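Side-chain contacts in putative glutathionylspermidine synthase (Methylobacillus flagellatus, PDB 3N6X), which is of unconfirmed function but, as a circularly permuted ATP-grasp protein, probably binds ATP and may act as a glutathionylspermidine-type ligase: residues A[205-210]-A[272-277]; A[168-173]-A[236-241]. All coordinates share one frame; numbering follows the deposited sequence.

Contact 1: residues A[205-210]-A[272-277]; sequences NNLRAV and VIYRRI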
ATOM      1  N   ASN A 205     -13.205  14.274  -1.290  1.00 30.21           N
ATOM      2  CA  ASN A 205     -14.652  14.057  -1.311  1.00 30.63           C
ATOM      3  C   ASN A 205     -15.075  12.919  -0.365  1.00 33.94           C
ATOM      4  O   ASN A 205     -16.072  13.055   0.346  1.00 34.77           O
ATOM      5  CB  ASN A 205     -15.121  13.788  -2.722  1.00 32.90           C
ATOM      6  CG  ASN A 205     -16.603  13.805  -2.850  1.00 52.79           C
ATOM      7  OD1 ASN A 205     -17.255  14.829  -2.610  1.00 43.93           O
ATOM      8  ND2 ASN A 205     -17.176  12.648  -3.171  1.00 44.36           N
ATOM      9  N   ASN A 206     -14.284  11.834  -0.314  1.00 29.58           N
ATOM     10  CA  ASN A 206     -14.521  10.724   0.606  1.00 29.05           C
ATOM     11  C   ASN A 206     -14.336  11.138   2.070  1.00 33.87           C
ATOM     12  O   ASN A 206     -15.058  10.631   2.936  1.00 34.90           O
ATOM     13  CB  ASN A 206     -13.606   9.538   0.275  1.00 27.09           C
ATOM     14  CG  ASN A 206     -14.070   8.676  -0.888  1.00 40.00           C
ATOM     15  OD1 ASN A 206     -13.370   7.774  -1.327  1.00 40.18           O
ATOM     16  ND2 ASN A 206     -15.229   8.959  -1.434  1.00 29.87           N
ATOM     17  N   LEU A 207     -13.348  12.029   2.364  1.00 29.34           N
ATOM     18  CA  LEU A 207     -13.121  12.497   3.751  1.00 29.09           C
ATOM     19  C   LEU A 207     -14.301  13.362   4.235  1.00 33.56           C
ATOM     20  O   LEU A 207     -14.711  13.246   5.386  1.00 33.65           O
ATOM     21  CB  LEU A 207     -11.784  13.255   3.898  1.00 28.62           C
ATOM     22  CG  LEU A 207     -10.507  12.413   3.719  1.00 32.90           C
ATOM     23  CD1 LEU A 207      -9.275  13.286   3.694  1.00 31.61           C
ATOM     24  CD2 LEU A 207     -10.377  11.371   4.806  1.00 35.58           C
ATOM     25  N   ARG A 208     -14.863  14.192   3.339  1.00 29.46           N
ATOM     26  CA  ARG A 208     -16.028  15.033   3.645  0.50 28.86           C
ATOM     27  C   ARG A 208     -17.245  14.159   3.957  1.00 32.75           C
ATOM     28  O   ARG A 208     -18.055  14.505   4.815  1.00 32.33           O
ATOM     29  CB  ARG A 208     -16.350  15.962   2.456  0.50 26.02           C
ATOM     30  CG  ARG A 208     -15.293  17.026   2.192  0.50 23.92           C
ATOM     31  CD  ARG A 208     -15.546  17.747   0.880  0.50 28.53           C
ATOM     32  NE  ARG A 208     -16.579  18.774   1.022  0.50 30.02           N
ATOM     33  CZ  ARG A 208     -17.818  18.651   0.568  0.50 42.64           C
ATOM     34  NH1 ARG A 208     -18.187  17.557  -0.089  0.50 31.51           N
ATOM     35  NH2 ARG A 208     -18.700  19.621   0.764  0.50 33.39           N
ATOM     36  N   ALA A 209     -17.366  13.021   3.249  1.00 28.95           N
ATOM     37  CA  ALA A 209     -18.478  12.082   3.377  1.00 29.04           C
ATOM     38  C   ALA A 209     -18.484  11.358   4.728  1.00 35.43           C
ATOM     39  O   ALA A 209     -19.516  10.802   5.122  1.00 36.02           O
ATOM     40  CB  ALA A 209     -18.431  11.070   2.233  1.00 29.45           C
ATOM     41  N   VAL A 210     -17.330  11.341   5.431  1.00 31.08           N
ATOM     42  CA  VAL A 210     -17.230  10.665   6.726  1.00 29.28           C
ATOM     43  C   VAL A 210     -17.268  11.632   7.867  1.00 34.29           C
ATOM     44  O   VAL A 210     -16.931  11.262   8.983  1.00 33.56           O
ATOM     45  CB  VAL A 210     -16.064   9.636   6.838  1.00 31.22           C
ATOM     46  CG1 VAL A 210     -16.320   8.421   5.948  1.00 30.51           C
ATOM     47  CG2 VAL A 210     -14.708  10.276   6.535  1.00 29.99           C
ATOM     48  N   VAL A 272     -12.989  16.812  10.123  1.00 26.08           N
ATOM     49  CA  VAL A 272     -12.350  15.574   9.680  1.00 24.61           C
ATOM     50  C   VAL A 272     -10.839  15.760   9.664  1.00 30.02           C
ATOM     51  O   VAL A 272     -10.344  16.733   9.092  1.00 30.51           O
ATOM     52  CB  VAL A 272     -12.872  15.083   8.282  1.00 26.21           C
ATOM     53  CG1 VAL A 272     -12.268  13.727   7.913  1.00 24.82           C
ATOM     54  CG2 VAL A 272     -14.403  15.027   8.236  1.00 25.30           C
ATOM     55  N   ILE A 273     -10.103  14.820  10.277  1.00 26.70           N
ATOM     56  CA  ILE A 273      -8.637  14.838  10.262  1.00 26.58           C
ATOM     57  C   ILE A 273      -8.124  13.629   9.492  1.00 30.52           C
ATOM     58  O   ILE A 273      -8.374  12.479   9.890  1.00 29.13           O
ATOM     59  CB  ILE A 273      -8.030  14.870  11.698  1.00 28.97           C
ATOM     60  CG1 ILE A 273      -8.407  16.157  12.451  1.00 28.30           C
ATOM     61  CG2 ILE A 273      -6.504  14.674  11.649  1.00 29.44           C
ATOM     62  CD1 ILE A 273      -8.294  16.028  14.006  1.00 27.64           C
ATOM     63  N   TYR A 274      -7.415  13.881   8.397  1.00 26.66           N
ATOM     64  CA  TYR A 274      -6.745  12.837   7.657  1.00 25.92           C
ATOM     65  C   TYR A 274      -5.428  12.656   8.383  1.00 30.48           C
ATOM     66  O   TYR A 274      -4.553  13.516   8.295  1.00 27.74           O
ATOM     67  CB  TYR A 274      -6.558  13.271   6.183  1.00 26.72           C
ATOM     68  CG  TYR A 274      -5.674  12.380   5.328  1.00 27.11           C
ATOM     69  CD1 TYR A 274      -5.557  11.016   5.591  1.00 29.13           C
ATOM     70  CD2 TYR A 274      -5.063  12.874   4.181  1.00 27.31           C
ATOM     71  CE1 TYR A 274      -4.737  10.197   4.814  1.00 29.69           C
ATOM     72  CE2 TYR A 274      -4.266  12.057   3.376  1.00 27.99           C
ATOM     73  CZ  TYR A 274      -4.096  10.721   3.703  1.00 36.14           C
ATOM     74  OH  TYR A 274      -3.300   9.916   2.915  1.00 35.22           O
ATOM     75  N   ARG A 275      -5.356  11.641   9.263  1.00 31.70           N
ATOM     76  CA  ARG A 275      -4.164  11.473  10.101  1.00 32.67           C
ATOM     77  C   ARG A 275      -3.043  10.711   9.424  1.00 36.58           C
ATOM     78  O   ARG A 275      -3.252   9.602   8.922  1.00 36.14           O
ATOM     79  CB  ARG A 275      -4.502  10.894  11.510  1.00 33.93           C
ATOM     80  CG  ARG A 275      -5.147   9.519  11.508  1.00 41.43           C
ATOM     81  CD  ARG A 275      -4.547   8.605  12.560  1.00 44.89           C
ATOM     82  NE  ARG A 275      -5.103   7.252  12.473  1.00 43.90           N
ATOM     83  CZ  ARG A 275      -4.387   6.168  12.175  1.00 62.09           C
ATOM     84  NH1 ARG A 275      -3.077   6.262  11.983  1.00 45.28           N
ATOM     85  NH2 ARG A 275      -4.974   4.977  12.093  1.00 51.70           N
ATOM     86  N   ARG A 276      -1.853  11.316   9.385  1.00 32.29           N
ATOM     87  CA  ARG A 276      -0.670  10.648   8.861  1.00 31.50           C
ATOM     88  C   ARG A 276       0.333  10.437  10.004  1.00 35.25           C
ATOM     89  O   ARG A 276       1.546  10.441   9.804  1.00 35.63           O
ATOM     90  CB  ARG A 276      -0.074  11.403   7.650  1.00 29.02           C
ATOM     91  CG  ARG A 276      -0.978  11.368   6.391  1.00 29.06           C
ATOM     92  CD  ARG A 276      -1.157   9.961   5.791  1.00 32.51           C
ATOM     93  NE  ARG A 276       0.107   9.417   5.280  1.00 32.96           N
ATOM     94  CZ  ARG A 276       0.486   9.483   4.010  1.00 41.38           C
ATOM     95  NH1 ARG A 276      -0.316  10.017   3.097  1.00 31.60           N
ATOM     96  NH2 ARG A 276       1.667   9.006   3.639  1.00 26.08           N
ATOM     97  N   ILE A 277      -0.206  10.250  11.204  1.00 32.46           N
ATOM     98  CA  ILE A 277       0.538   9.967  12.432  1.00 33.50           C
ATOM     99  C   ILE A 277       0.021   8.625  12.978  1.00 40.31           C
ATOM    100  O   ILE A 277      -1.167   8.341  12.836  1.00 40.60           O
ATOM    101  CB  ILE A 277       0.326  11.126  13.464  1.00 36.35           C
ATOM    102  CG1 ILE A 277       0.902  12.456  12.933  1.00 36.40           C
ATOM    103  CG2 ILE A 277       0.911  10.779  14.814  1.00 38.21           C
ATOM    104  CD1 ILE A 277       0.862  13.600  13.888  1.00 44.48           C
TER

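Contact 2: residues A[168-173]-A[236-241]; sequences SGVSYM and AFIAQQ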
ATOM      1  N   SER A 168       0.982   4.646   2.193  1.00 35.85           N
ATOM      2  CA  SER A 168       1.702   5.667   1.431  1.00 35.94           C
ATOM      3  C   SER A 168       2.110   5.173   0.048  1.00 39.83           C
ATOM      4  O   SER A 168       2.006   3.982  -0.238  1.00 39.16           O
ATOM      5  CB  SER A 168       2.930   6.131   2.209  1.00 40.55           C
ATOM      6  OG  SER A 168       3.789   5.036   2.490  1.00 54.64           O
ATOM      7  N   GLY A 169       2.567   6.101  -0.803  1.00 36.32           N
ATOM      8  CA  GLY A 169       3.052   5.773  -2.138  1.00 35.02           C
ATOM      9  C   GLY A 169       2.331   6.470  -3.276  1.00 37.42           C
ATOM     10  O   GLY A 169       2.819   6.433  -4.405  1.00 36.26           O
ATOM     11  N   VAL A 170       1.162   7.125  -3.000  1.00 34.16           N
ATOM     12  CA  VAL A 170       0.397   7.803  -4.057  1.00 35.20           C
ATOM     13  C   VAL A 170       1.185   8.893  -4.765  1.00 41.36           C
ATOM     14  O   VAL A 170       1.007   9.072  -5.974  1.00 42.54           O
ATOM     15  CB  VAL A 170      -1.032   8.268  -3.660  1.00 39.71           C
ATOM     16  CG1 VAL A 170      -1.771   7.190  -2.892  1.00 40.52           C
ATOM     17  CG2 VAL A 170      -0.999   9.556  -2.873  1.00 39.46           C
ATOM     18  N   SER A 171       2.096   9.596  -4.035  1.00 37.69           N
ATOM     19  CA  SER A 171       2.924  10.657  -4.637  1.00 37.21           C
ATOM     20  C   SER A 171       3.809  10.106  -5.755  1.00 39.94           C
ATOM     21  O   SER A 171       3.910  10.732  -6.804  1.00 39.22           O
ATOM     22  CB  SER A 171       3.752  11.384  -3.576  1.00 40.48           C
ATOM     23  OG  SER A 171       4.691  10.515  -2.961  1.00 56.16           O
ATOM     24  N   TYR A 172       4.351   8.884  -5.581  1.00 37.71           N
ATOM     25  CA  TYR A 172       5.138   8.239  -6.630  1.00 38.40           C
ATOM     26  C   TYR A 172       4.234   7.836  -7.809  1.00 39.94           C
ATOM     27  O   TYR A 172       4.619   8.003  -8.958  1.00 39.70           O
ATOM     28  CB  TYR A 172       5.886   7.022  -6.086  1.00 42.28           C
ATOM     29  CG  TYR A 172       7.007   7.367  -5.134  1.00 49.15           C
ATOM     30  CD1 TYR A 172       8.211   7.886  -5.600  1.00 52.90           C
ATOM     31  CD2 TYR A 172       6.898   7.098  -3.773  1.00 51.60           C
ATOM     32  CE1 TYR A 172       9.254   8.201  -4.724  1.00 55.93           C
ATOM     33  CE2 TYR A 172       7.934   7.405  -2.888  1.00 53.63           C
ATOM     34  CZ  TYR A 172       9.108   7.963  -3.369  1.00 63.83           C
ATOM     35  OH  TYR A 172      10.134   8.263  -2.500  1.00 68.34           O
HETATM   36  N   MSE A 173       3.009   7.388  -7.522  1.00 34.31           N
HETATM   37  CA  MSE A 173       2.048   7.021  -8.565  1.00 32.74           C
HETATM   38  C   MSE A 173       1.698   8.259  -9.415  1.00 37.56           C
HETATM   39  O   MSE A 173       1.718   8.191 -10.648  1.00 37.23           O
HETATM   40  CB  MSE A 173       0.766   6.410  -7.936  1.00 33.32           C
HETATM   41  CG  MSE A 173      -0.375   6.210  -8.947  1.00 37.99           C
HETATM   42 SE   MSE A 173      -2.027   5.574  -8.139  0.75 42.76          SE
HETATM   43  CE  MSE A 173      -2.881   7.264  -7.809  1.00 39.47           C
ATOM     44  N   ALA A 236       2.716  16.973   2.577  1.00 31.76           N
ATOM     45  CA  ALA A 236       2.636  18.335   2.072  1.00 31.76           C
ATOM     46  C   ALA A 236       2.066  18.346   0.639  1.00 36.51           C
ATOM     47  O   ALA A 236       1.154  19.134   0.344  1.00 35.07           O
ATOM     48  CB  ALA A 236       4.022  18.990   2.107  1.00 31.94           C
ATOM     49  N   PHE A 237       2.541  17.396  -0.212  1.00 34.34           N
ATOM     50  CA  PHE A 237       2.099  17.238  -1.600  1.00 34.99           C
ATOM     51  C   PHE A 237       0.600  16.898  -1.703  1.00 37.31           C
ATOM     52  O   PHE A 237      -0.130  17.610  -2.407  1.00 36.72           O
ATOM     53  CB  PHE A 237       2.971  16.196  -2.345  1.00 37.99           C
ATOM     54  CG  PHE A 237       2.455  15.774  -3.707  1.00 41.63           C
ATOM     55  CD1 PHE A 237       2.586  16.614  -4.815  1.00 46.18           C
ATOM     56  CD2 PHE A 237       1.842  14.534  -3.886  1.00 44.51           C
ATOM     57  CE1 PHE A 237       2.107  16.223  -6.076  1.00 47.55           C
ATOM     58  CE2 PHE A 237       1.359  14.148  -5.146  1.00 48.31           C
ATOM     59  CZ  PHE A 237       1.501  14.992  -6.233  1.00 46.82           C
ATOM     60  N   ILE A 238       0.130  15.830  -0.991  1.00 33.80           N
ATOM     61  CA  ILE A 238      -1.275  15.451  -1.056  0.50 33.43           C
ATOM     62  C   ILE A 238      -2.207  16.544  -0.498  1.00 36.07           C
ATOM     63  O   ILE A 238      -3.212  16.855  -1.123  1.00 37.36           O
ATOM     64  CB  ILE A 238      -1.543  13.992  -0.532  0.50 36.43           C
ATOM     65  CG1 ILE A 238      -2.848  13.408  -1.100  0.50 37.46           C
ATOM     66  CG2 ILE A 238      -1.482  13.883   0.979  0.50 35.51           C
ATOM     67  CD1 ILE A 238      -2.716  12.849  -2.491  0.50 45.98           C
ATOM     68  N   ALA A 239      -1.820  17.191   0.618  1.00 31.60           N
ATOM     69  CA  ALA A 239      -2.604  18.298   1.208  1.00 31.02           C
ATOM     70  C   ALA A 239      -2.702  19.489   0.224  1.00 34.94           C
ATOM     71  O   ALA A 239      -3.780  20.077   0.057  1.00 33.84           O
ATOM     72  CB  ALA A 239      -1.972  18.753   2.524  1.00 31.33           C
ATOM     73  N   GLN A 240      -1.593  19.806  -0.455  1.00 32.20           N
ATOM     74  CA  GLN A 240      -1.581  20.871  -1.464  1.00 32.58           C
ATOM     75  C   GLN A 240      -2.468  20.468  -2.651  1.00 35.93           C
ATOM     76  O   GLN A 240      -3.329  21.241  -3.048  1.00 35.98           O
ATOM     77  CB  GLN A 240      -0.132  21.185  -1.911  1.00 34.09           C
ATOM     78  CG  GLN A 240       0.001  22.434  -2.785  1.00 49.19           C
ATOM     79  CD  GLN A 240      -0.155  22.121  -4.258  1.00 79.52           C
ATOM     80  OE1 GLN A 240       0.295  21.071  -4.758  1.00 76.27           O
ATOM     81  NE2 GLN A 240      -0.803  23.024  -4.987  1.00 73.49           N
ATOM     82  N   GLN A 241      -2.326  19.211  -3.147  1.00 32.78           N
ATOM     83  CA  GLN A 241      -3.168  18.679  -4.237  1.00 32.05           C
ATOM     84  C   GLN A 241      -4.659  18.697  -3.862  1.00 35.99           C
ATOM     85  O   GLN A 241      -5.521  18.902  -4.722  1.00 36.93           O
ATOM     86  CB  GLN A 241      -2.733  17.253  -4.607  1.00 32.87           C
ATOM     87  CG  GLN A 241      -1.454  17.178  -5.442  1.00 39.70           C
ATOM     88  CD  GLN A 241      -1.565  17.962  -6.729  1.00 53.34           C
ATOM     89  OE1 GLN A 241      -2.488  17.772  -7.538  1.00 46.16           O
ATOM     90  NE2 GLN A 241      -0.659  18.899  -6.916  1.00 49.02           N
TER

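Contact 1: residues A[205-210]-A[272-277]
Leu207 and Val272 meet where a C-terminal part of helix 199-209 lies against a strand, an example of how a few branched side chains seat a helix on a sheet with no hydrogen bond between the two segments. Both methyl groups of Val272 rest against the carbonyl oxygen of Leu207: CG2 comes to 3.4 Å from Leu207 O and CG1 to 3.5 Å from the same Leu207 O. That oxygen already accepts the backbone N-H of Val210, so the valine packs around a satisfied carbonyl. With CG1 anti to the backbone N (chi1 -175°), Val272 also lays this methyl beside Leu207 CB, while Val210 CG2 makes a looser contact with it.

Further along the strand the leucine turns to the tyrosine. Leu207 CD1 lies 3.7 Å from Tyr274 CB and approaches the root of the ring obliquely. Since Tyr274 holds CG anti to its own N (chi1 171°), the ring leads away from the helix, and its OH accepts a bond of 3.0 Å from Arg276 NH1, bent to 136°. Arg276 folds back so that its CG sits over one ring face, toward its rim. Replacing Tyr274 by an alanine removes ring and hydroxyl, and would probably leave Arg276 NH1 without this acceptor and its CG without the ring it packs on.

Helix 199-209 thus rests on strand 268-275, which runs between parallel strands 220-223 and 308-310; Leu207 also touches Ala310, and the Tyr274 ring extends to Ile238 and Met242 of helix 232-242.

Contact 2: residues A[168-173]-A[236-241]
Glu234 OE1, one turn ahead of Ile238, is gripped by two groups at the start of the facing helix: the backbone N of Gly169 and the hydroxyl of Ser171. The serine holds OG between its backbone N and carbonyl carbon (chi1 64°), and this rotation sends the hydroxyl to the carboxylate while CB is left to meet an aromatic ring. Ser171 CB stands 3.7 Å from Phe237 CD2, obliquely to the ring, and the ring's CE2 lies 3.9 Å from Ser171 CA, so the phenylalanine packs against the helix backbone as much as against the side chain.

Two helices of the ATP-grasp-family region pack here at the N-terminal end of one: Gly169 is the N-cap of helix 170-183, and the acidic side chain from helix 232-242 meets that end, where the helix dipole would probably favour a negative charge. Gly169 O in turn accepts the N-H of Met173.

Deeper in, in the conformer modelled here, Val170 CG2 touches Ile238 CD1 at 3.7 Å, the two side chains crossing at about a right angle. Along helix 232-242, Gln241 CG sits 3.7 Å above one face of the Phe237 ring, toward its rim. Tyr199 of helix 199-209 touches both Val170 and Ile238.

How the contacts relate
Both contacts are largely buried, and their centres lie about 14 Å apart, yet they join different kinds of elements: contact 1 sets a helix on a strand, contact 2 one helix against another. No hydrogen bond crosses contact 1, where methyl groups pack on apolar side chains and one backbone carbonyl. Contact 2 also lacks one between its segments, but Glu234, just before 236-241, binds the start of helix 170-183 beside it; its Phe237 is partly exposed. Helix 232-242 links them: in the given conformer Ile238 CG2 lies 4.1 Å from Tyr274 CE2, and Met242 touches the same tyrosine. A second junction is polar: Glu234 also forms a salt bridge with Arg276, whose NH2 packs at 3.5 Å from Ser168 CB.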